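Local coordinates for protein putative metallopeptidase (Shewanella baltica OS155, PDB 3IEH) that probably acts as a zinc-dependent metallocarboxypeptidase of the M14 family, or as a related hydrolase that cleaves ester bonds, at residues F11-N19 against A249-L258. Numbering follows the deposited sequence.
Sequences FQWKSDIFN and ALQNFDQRVL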
# COMPACT_ATOMS: atom_id res chain seq x y z
N PHE A 11 -11.75 14.08 -2.30
CA PHE A 11 -11.08 14.12 -3.60
C PHE A 11 -11.63 13.03 -4.49
O PHE A 11 -11.69 11.86 -4.09
CB PHE A 11 -9.59 13.90 -3.45
CG PHE A 11 -8.88 15.00 -2.70
CD1 PHE A 11 -8.82 15.01 -1.31
CD2 PHE A 11 -8.24 16.02 -3.39
CE1 PHE A 11 -8.16 16.02 -0.64
CE2 PHE A 11 -7.57 17.04 -2.72
CZ PHE A 11 -7.53 17.03 -1.35
N GLN A 12 -12.00 13.39 -5.70
CA GLN A 12 -12.58 12.45 -6.62
C GLN A 12 -12.06 12.74 -8.01
O GLN A 12 -11.99 13.90 -8.39
CB GLN A 12 -14.09 12.61 -6.57
CG GLN A 12 -14.79 11.76 -7.60
CD GLN A 12 -16.27 11.89 -7.51
OE1 GLN A 12 -16.92 11.24 -6.69
NE2 GLN A 12 -16.82 12.71 -8.39
N TRP A 13 -11.70 11.69 -8.76
CA TRP A 13 -11.17 11.83 -10.14
C TRP A 13 -11.91 10.90 -11.08
O TRP A 13 -12.46 9.89 -10.67
CB TRP A 13 -9.68 11.44 -10.19
CG TRP A 13 -8.78 12.33 -9.37
CD1 TRP A 13 -8.17 13.47 -9.80
CD2 TRP A 13 -8.38 12.15 -8.00
NE1 TRP A 13 -7.43 14.02 -8.78
CE2 TRP A 13 -7.54 13.23 -7.66
CE3 TRP A 13 -8.66 11.18 -7.02
CZ2 TRP A 13 -6.95 13.38 -6.38
CZ3 TRP A 13 -8.10 11.33 -5.73
CH2 TRP A 13 -7.24 12.41 -5.43
N LYS A 14 -11.93 11.23 -12.37
CA LYS A 14 -12.50 10.32 -13.36
C LYS A 14 -11.35 9.52 -13.93
O LYS A 14 -10.30 10.07 -14.22
CB LYS A 14 -13.23 11.05 -14.47
CG LYS A 14 -14.37 11.94 -13.98
CD LYS A 14 -15.25 12.49 -15.15
CE LYS A 14 -16.33 13.42 -14.62
NZ LYS A 14 -15.74 14.43 -13.66
N SER A 15 -11.54 8.21 -14.05
CA SER A 15 -10.57 7.32 -14.66
C SER A 15 -11.13 6.83 -15.97
O SER A 15 -12.18 6.24 -15.96
CB SER A 15 -10.37 6.09 -13.79
OG SER A 15 -9.68 5.05 -14.50
N ASP A 16 -10.45 7.03 -17.09
CA ASP A 16 -10.95 6.41 -18.31
C ASP A 16 -10.40 5.01 -18.47
O ASP A 16 -10.94 4.25 -19.24
CB ASP A 16 -10.90 7.27 -19.61
CG ASP A 16 -9.69 8.16 -19.72
OD1 ASP A 16 -9.03 8.44 -18.71
OD2 ASP A 16 -9.43 8.61 -20.86
N ILE A 17 -9.39 4.65 -17.67
CA ILE A 17 -8.94 3.27 -17.66
C ILE A 17 -10.06 2.38 -17.16
O ILE A 17 -10.32 1.35 -17.76
CB ILE A 17 -7.69 3.04 -16.79
CG1 ILE A 17 -6.49 3.80 -17.36
CG2 ILE A 17 -7.36 1.54 -16.76
CD1 ILE A 17 -5.22 3.61 -16.57
N PHE A 18 -10.73 2.78 -16.09
CA PHE A 18 -11.84 1.98 -15.51
C PHE A 18 -13.21 2.56 -15.85
O PHE A 18 -14.24 1.98 -15.51
CB PHE A 18 -11.66 1.86 -13.99
CG PHE A 18 -10.43 1.08 -13.59
CD1 PHE A 18 -10.44 -0.30 -13.60
CD2 PHE A 18 -9.25 1.73 -13.25
CE1 PHE A 18 -9.32 -1.01 -13.28
CE2 PHE A 18 -8.12 1.03 -12.92
CZ PHE A 18 -8.15 -0.34 -12.93
N ASN A 19 -13.21 3.71 -16.52
CA ASN A 19 -14.44 4.37 -16.94
C ASN A 19 -15.39 4.59 -15.78
O ASN A 19 -16.58 4.32 -15.87
CB ASN A 19 -15.12 3.57 -18.06
CG ASN A 19 -16.24 4.36 -18.73
OD1 ASN A 19 -16.19 5.59 -18.82
ND2 ASN A 19 -17.26 3.66 -19.19
N ALA A 249 -0.70 13.18 -6.17
CA ALA A 249 -2.13 13.20 -6.47
C ALA A 249 -2.60 14.49 -7.13
O ALA A 249 -3.80 14.66 -7.38
CB ALA A 249 -2.95 12.89 -5.20
N LEU A 250 -1.66 15.40 -7.41
CA LEU A 250 -1.92 16.62 -8.22
C LEU A 250 -1.74 16.33 -9.72
O LEU A 250 -2.03 17.17 -10.55
CB LEU A 250 -1.02 17.81 -7.81
CG LEU A 250 -1.22 18.42 -6.41
CD1 LEU A 250 -0.17 19.54 -6.12
CD2 LEU A 250 -2.68 18.94 -6.24
N GLN A 251 -1.24 15.15 -10.05
CA GLN A 251 -1.10 14.74 -11.44
C GLN A 251 -2.34 13.95 -11.86
O GLN A 251 -3.21 13.61 -11.05
CB GLN A 251 0.15 13.84 -11.61
CG GLN A 251 1.51 14.48 -11.25
CD GLN A 251 1.90 15.66 -12.13
OE1 GLN A 251 1.26 15.90 -13.14
NE2 GLN A 251 2.97 16.39 -11.75
N ASN A 252 -2.38 13.64 -13.14
CA ASN A 252 -3.43 12.87 -13.77
C ASN A 252 -3.68 11.50 -13.12
O ASN A 252 -2.77 10.69 -12.91
CB ASN A 252 -3.12 12.69 -15.26
CG ASN A 252 -4.16 11.85 -15.97
OD1 ASN A 252 -4.18 10.61 -15.85
ND2 ASN A 252 -5.02 12.51 -16.74
N PHE A 253 -4.95 11.24 -12.84
CA PHE A 253 -5.35 10.06 -12.11
C PHE A 253 -4.89 8.74 -12.79
O PHE A 253 -4.25 7.91 -12.13
CB PHE A 253 -6.85 10.08 -11.81
CG PHE A 253 -7.28 8.92 -10.97
CD1 PHE A 253 -7.11 8.96 -9.60
CD2 PHE A 253 -7.82 7.77 -11.55
CE1 PHE A 253 -7.49 7.88 -8.80
CE2 PHE A 253 -8.20 6.69 -10.76
CZ PHE A 253 -8.03 6.75 -9.37
N ASP A 254 -5.15 8.57 -14.09
CA ASP A 254 -4.74 7.32 -14.77
C ASP A 254 -3.22 7.12 -14.85
O ASP A 254 -2.74 5.98 -14.81
CB ASP A 254 -5.40 7.18 -16.14
CG ASP A 254 -6.92 6.96 -16.03
OD1 ASP A 254 -7.41 6.21 -15.15
OD2 ASP A 254 -7.65 7.55 -16.84
N GLN A 255 -2.47 8.20 -14.90
CA GLN A 255 -1.02 8.12 -14.82
C GLN A 255 -0.60 7.57 -13.47
O GLN A 255 0.37 6.78 -13.37
CB GLN A 255 -0.38 9.49 -15.03
CG GLN A 255 -0.22 9.84 -16.48
CD GLN A 255 0.90 9.04 -17.14
OE1 GLN A 255 2.07 9.10 -16.72
NE2 GLN A 255 0.55 8.29 -18.18
N ARG A 256 -1.33 7.97 -12.43
CA ARG A 256 -1.05 7.49 -11.07
C ARG A 256 -1.39 6.00 -10.96
O ARG A 256 -0.62 5.23 -10.40
CB ARG A 256 -1.77 8.35 -10.03
CG ARG A 256 -1.17 9.76 -9.93
CD ARG A 256 -2.23 10.84 -9.69
NE ARG A 256 -3.10 10.47 -8.59
CZ ARG A 256 -4.28 11.03 -8.34
NH1 ARG A 256 -4.75 12.01 -9.10
NH2 ARG A 256 -5.00 10.60 -7.32
N VAL A 257 -2.53 5.60 -11.52
CA VAL A 257 -2.93 4.20 -11.56
C VAL A 257 -1.82 3.38 -12.21
O VAL A 257 -1.40 2.35 -11.66
CB VAL A 257 -4.23 3.99 -12.36
CG1 VAL A 257 -4.52 2.50 -12.52
CG2 VAL A 257 -5.39 4.71 -11.73
N LEU A 258 -1.35 3.82 -13.37
CA LEU A 258 -0.29 3.11 -14.12
C LEU A 258 1.03 3.12 -13.38
O LEU A 258 1.76 2.12 -13.39
CB LEU A 258 -0.09 3.71 -15.51
CG LEU A 258 -1.29 3.52 -16.46
CD1 LEU A 258 -1.01 4.19 -17.78
CD2 LEU A 258 -1.66 2.06 -16.68
O HOH W 1 -7.80 9.96 -15.28
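Trp13 faces Phe253, their CA atoms 6.4 Å apart, and Ser15 faces Asp254, as the N-terminal segment 11-19, with its short strand 14-15, passes the first turn of the helix beginning at 253. Trp13 offers a broad aromatic surface to a cation: the guanidinium of Arg256 points its NH1/NH2 edge into one face of the indole, nearly perpendicular to it (80° between planes), NH2 over the six-membered ring (3.4 Å to Trp13 CH2) and NH1 near CE2, a cation-pi contact. Arg256 NH1 also donates to Gln251 O, 3.0 Å away, and NE forms a salt bridge with Glu171; together these two bonds should hold the guanidinium in its rotation. Close by, the side chain of Ala249 lies about 6 Å from that of the zinc ligand Glu79. Phe253, its CG swung anti to the backbone N (chi1 -176°), lays its ring nearly parallel to the indole but slid aside, barely overlapping it, while Trp13 CB meets Phe253 CB. Asp254 suits the other half because both carboxylate oxygens find donors on their syn lone pairs: Ser15 OG gives to OD1 at 2.6 Å and Asp16 N to OD2 at 2.9 Å. Serine is apt here, since Ser15 OG also accepts from Phe18 N, 3.0 Å away, in an ST motif. A water bridges Lys14 O and Asp254 N. Beyond, Ile17 CD1 rests on Leu258 CD2, and the edge of the Phe18 ring meets Val257 CG1. An alanine in place of Trp13 is likely to leave the NH1/NH2 edge of Arg256 without the pi face it points into. The contact thus ties the N-terminal segment to the last helix through a buried guanidinium set edge-on against an indole face, its charge shared with Glu171, and an aspartate met by donors at both oxygens.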